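Local coordinates for protein interleukin-15 receptor alpha chain (Mus musculus, PDB 2PSM) that probably binds interleukin-15 with its sushi domain and, as the alpha subunit of the receptor, presents the cytokine for signalling, at residues F41-E52 / W64-P75. Residues are numbered along the deposited sequence; the frame is centred on the assembly and turned at random.
Sequences FKRKAGTSTLIE and WTTPSLKCIRDP
The methyl end of I51 lies over one face of the W64 indole, CD1 standing 4.0 Å from the centroid of the six-membered ring in a CH-pi contact. With CG1 set between the backbone N and the carbonyl carbon (chi1 56°), CG2 is left to run alongside P67, 3.6 Å from its CB. T65 OG1 accepts the backbone N-H of E52 at 2.8 Å, nearly straight at 167°, while T65 N donates back to E52 O. Together with Y35 and the P12 carbonyl that takes W64 NE1, this forms the compact end of the contact, near the C11–C53 disulfide of the sushi fold.

Farther along, L69 CD1 packs on T49 CG2, and a water bridges the carbonyls of S48 and L50 to S68 N. S68 OG accepts the N-H of S48 at 3.0 Å. In the type II turn K44–T47, T47 OG1 donates to K44 O at 2.6 Å and weakly accepts the N-H of K70, while CG2 rests on K70 CB; a valine here would probably free K44 O from its second donor and leave K70 N without this acceptor. R43 NH1 holds T47 O.

K42 and I72 bond both ways (K42 N to I72 O 2.6 Å), and K44 N reaches K70 O at 2.7 Å. Only side chains are looser: K42 NZ stays 4.3 Å from D74 OD2, D74 OD1 bonding S76 OG instead, and exposed K44 and K70 touch through CD and CG before their ends lead away.

Backbone and hydroxyl bonds thus fix the turn between R43 and S48, whose NH2 and OG respectively salt-bridge and hydrogen-bond acid of the other protein's chain, consistent with largely electrostatic recognition.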
# COMPACT_ATOMS: atom_id res chain seq x y z
N PHE B 41 8.27 11.05 12.75
CA PHE B 41 8.49 9.80 12.01
C PHE B 41 7.33 9.49 11.06
O PHE B 41 6.20 9.93 11.28
CB PHE B 41 8.67 8.64 13.01
CG PHE B 41 9.91 8.76 13.87
CD1 PHE B 41 11.13 8.33 13.39
CD2 PHE B 41 9.84 9.35 15.13
CE1 PHE B 41 12.29 8.49 14.16
CE2 PHE B 41 10.99 9.52 15.90
CZ PHE B 41 12.22 9.08 15.41
N LYS B 42 7.61 8.74 9.99
CA LYS B 42 6.59 8.39 9.00
C LYS B 42 6.55 6.90 8.70
O LYS B 42 7.60 6.24 8.66
CB LYS B 42 6.85 9.13 7.68
CG LYS B 42 6.54 10.61 7.68
CD LYS B 42 5.07 10.88 7.86
CE LYS B 42 4.76 12.36 7.71
NZ LYS B 42 3.37 12.67 8.15
N ARG B 43 5.35 6.37 8.47
CA ARG B 43 5.19 4.96 8.13
C ARG B 43 5.93 4.78 6.81
O ARG B 43 5.65 5.49 5.83
CB ARG B 43 3.70 4.62 7.93
CG ARG B 43 3.46 3.29 7.21
CD ARG B 43 1.98 3.02 7.01
NE ARG B 43 1.38 3.92 6.02
CZ ARG B 43 1.53 3.80 4.70
NH1 ARG B 43 2.25 2.81 4.19
NH2 ARG B 43 0.97 4.68 3.89
N LYS B 44 6.88 3.86 6.78
CA LYS B 44 7.62 3.62 5.55
C LYS B 44 6.68 3.06 4.49
O LYS B 44 5.86 2.19 4.77
CB LYS B 44 8.75 2.62 5.78
CG LYS B 44 9.59 2.40 4.54
CD LYS B 44 10.71 1.42 4.81
CE LYS B 44 11.64 1.31 3.61
NZ LYS B 44 12.80 0.45 3.96
N ALA B 45 6.83 3.56 3.26
CA ALA B 45 6.01 3.11 2.15
C ALA B 45 6.15 1.59 2.01
O ALA B 45 7.25 1.06 2.10
CB ALA B 45 6.46 3.81 0.85
N GLY B 46 5.04 0.89 1.81
CA GLY B 46 5.13 -0.55 1.67
C GLY B 46 4.91 -1.31 2.97
O GLY B 46 4.66 -2.53 2.94
N THR B 47 5.01 -0.62 4.10
CA THR B 47 4.79 -1.25 5.40
C THR B 47 3.41 -0.86 5.92
O THR B 47 2.86 0.17 5.53
CB THR B 47 5.90 -0.87 6.45
OG1 THR B 47 5.83 0.53 6.77
CG2 THR B 47 7.29 -1.18 5.89
N SER B 48 2.87 -1.67 6.82
CA SER B 48 1.53 -1.49 7.37
C SER B 48 1.50 -1.20 8.87
O SER B 48 2.30 -1.74 9.63
CB SER B 48 0.72 -2.76 7.06
OG SER B 48 -0.44 -2.87 7.86
N THR B 49 0.58 -0.33 9.28
CA THR B 49 0.42 0.00 10.70
C THR B 49 -0.60 -0.94 11.34
O THR B 49 -0.87 -0.86 12.54
CB THR B 49 -0.14 1.43 10.89
OG1 THR B 49 -1.37 1.57 10.17
CG2 THR B 49 0.86 2.47 10.43
N LEU B 50 -1.15 -1.84 10.54
CA LEU B 50 -2.19 -2.76 11.01
C LEU B 50 -1.84 -4.10 11.63
O LEU B 50 -0.94 -4.78 11.18
CB LEU B 50 -3.16 -3.06 9.85
CG LEU B 50 -4.31 -4.03 10.19
CD1 LEU B 50 -5.40 -3.27 10.96
CD2 LEU B 50 -4.89 -4.63 8.91
N ILE B 51 -2.58 -4.46 12.67
CA ILE B 51 -2.47 -5.76 13.31
C ILE B 51 -3.91 -6.16 13.58
O ILE B 51 -4.74 -5.32 13.92
CB ILE B 51 -1.69 -5.75 14.64
CG1 ILE B 51 -2.30 -4.77 15.64
CG2 ILE B 51 -0.22 -5.47 14.36
CD1 ILE B 51 -1.60 -4.82 16.99
N GLU B 52 -4.22 -7.44 13.40
CA GLU B 52 -5.57 -7.93 13.63
C GLU B 52 -5.52 -9.08 14.61
O GLU B 52 -4.59 -9.88 14.58
CB GLU B 52 -6.20 -8.41 12.33
CG GLU B 52 -7.66 -8.81 12.48
CD GLU B 52 -8.29 -9.26 11.18
OE1 GLU B 52 -8.00 -8.63 10.13
OE2 GLU B 52 -9.08 -10.23 11.20
N TRP B 64 -2.16 -11.51 17.87
CA TRP B 64 -2.13 -10.42 16.92
C TRP B 64 -1.32 -10.86 15.71
O TRP B 64 -0.31 -11.56 15.86
CB TRP B 64 -1.48 -9.19 17.54
CG TRP B 64 -2.30 -8.52 18.58
CD1 TRP B 64 -2.06 -8.48 19.93
CD2 TRP B 64 -3.49 -7.75 18.37
NE1 TRP B 64 -3.03 -7.73 20.56
CE2 TRP B 64 -3.92 -7.28 19.63
CE3 TRP B 64 -4.24 -7.42 17.23
CZ2 TRP B 64 -5.06 -6.49 19.78
CZ3 TRP B 64 -5.37 -6.63 17.38
CH2 TRP B 64 -5.78 -6.17 18.65
N THR B 65 -1.75 -10.46 14.52
CA THR B 65 -1.00 -10.80 13.32
C THR B 65 0.33 -10.06 13.43
O THR B 65 0.42 -9.08 14.15
CB THR B 65 -1.72 -10.34 12.04
OG1 THR B 65 -2.19 -9.00 12.21
CG2 THR B 65 -2.90 -11.25 11.75
N THR B 66 1.35 -10.53 12.72
CA THR B 66 2.66 -9.90 12.79
C THR B 66 2.72 -8.61 11.96
O THR B 66 2.50 -8.63 10.75
CB THR B 66 3.75 -10.86 12.30
OG1 THR B 66 3.73 -12.04 13.10
CG2 THR B 66 5.12 -10.21 12.41
N PRO B 67 3.02 -7.48 12.61
CA PRO B 67 3.09 -6.19 11.91
C PRO B 67 4.32 -6.07 11.01
O PRO B 67 5.37 -6.63 11.30
CB PRO B 67 3.09 -5.18 13.06
CG PRO B 67 3.85 -5.90 14.13
CD PRO B 67 3.28 -7.31 14.05
N SER B 68 4.18 -5.34 9.91
CA SER B 68 5.30 -5.14 9.00
C SER B 68 5.75 -3.70 9.10
O SER B 68 6.67 -3.28 8.41
CB SER B 68 4.88 -5.44 7.55
OG SER B 68 3.95 -4.47 7.09
N LEU B 69 5.09 -2.95 9.98
CA LEU B 69 5.38 -1.54 10.17
C LEU B 69 6.84 -1.17 10.40
O LEU B 69 7.57 -1.83 11.14
CB LEU B 69 4.58 -0.98 11.34
CG LEU B 69 4.87 0.50 11.64
CD1 LEU B 69 4.43 1.35 10.44
CD2 LEU B 69 4.14 0.93 12.91
N LYS B 70 7.23 -0.07 9.77
CA LYS B 70 8.57 0.47 9.90
C LYS B 70 8.37 1.99 9.93
O LYS B 70 7.85 2.57 8.97
CB LYS B 70 9.42 0.05 8.72
CG LYS B 70 10.71 0.84 8.52
CD LYS B 70 11.74 0.56 9.60
CE LYS B 70 13.06 1.23 9.26
NZ LYS B 70 14.12 0.90 10.25
N CYS B 71 8.75 2.62 11.03
CA CYS B 71 8.62 4.06 11.16
C CYS B 71 9.98 4.72 10.96
O CYS B 71 10.90 4.52 11.76
CB CYS B 71 8.08 4.44 12.54
SG CYS B 71 6.37 3.93 12.89
N ILE B 72 10.10 5.50 9.89
CA ILE B 72 11.35 6.18 9.59
C ILE B 72 11.25 7.70 9.79
O ILE B 72 10.15 8.25 9.87
CB ILE B 72 11.80 5.92 8.14
CG1 ILE B 72 10.77 6.50 7.17
CG2 ILE B 72 11.95 4.41 7.91
CD1 ILE B 72 11.26 6.61 5.72
N ARG B 73 12.40 8.35 9.85
CA ARG B 73 12.45 9.79 10.02
C ARG B 73 11.74 10.50 8.88
O ARG B 73 12.01 10.25 7.71
CB ARG B 73 13.91 10.26 10.07
CG ARG B 73 14.66 9.78 11.29
CD ARG B 73 16.06 10.36 11.35
NE ARG B 73 16.75 9.98 12.58
CZ ARG B 73 17.97 10.39 12.91
NH1 ARG B 73 18.65 11.20 12.10
NH2 ARG B 73 18.52 9.99 14.05
N ASP B 74 10.81 11.38 9.24
CA ASP B 74 10.05 12.15 8.27
C ASP B 74 11.07 12.81 7.32
O ASP B 74 11.89 13.61 7.76
CB ASP B 74 9.25 13.23 8.99
CG ASP B 74 8.33 13.99 8.06
OD1 ASP B 74 8.67 14.14 6.86
OD2 ASP B 74 7.26 14.45 8.52
N PRO B 75 11.02 12.48 6.02
CA PRO B 75 11.95 13.05 5.05
C PRO B 75 11.83 14.57 4.92
O PRO B 75 12.80 15.25 4.59
CB PRO B 75 11.57 12.35 3.74
CG PRO B 75 10.93 11.07 4.20
CD PRO B 75 10.11 11.52 5.37
O HOH W 1 3.40 -4.54 4.38
O HOH W 2 1.56 -4.35 10.09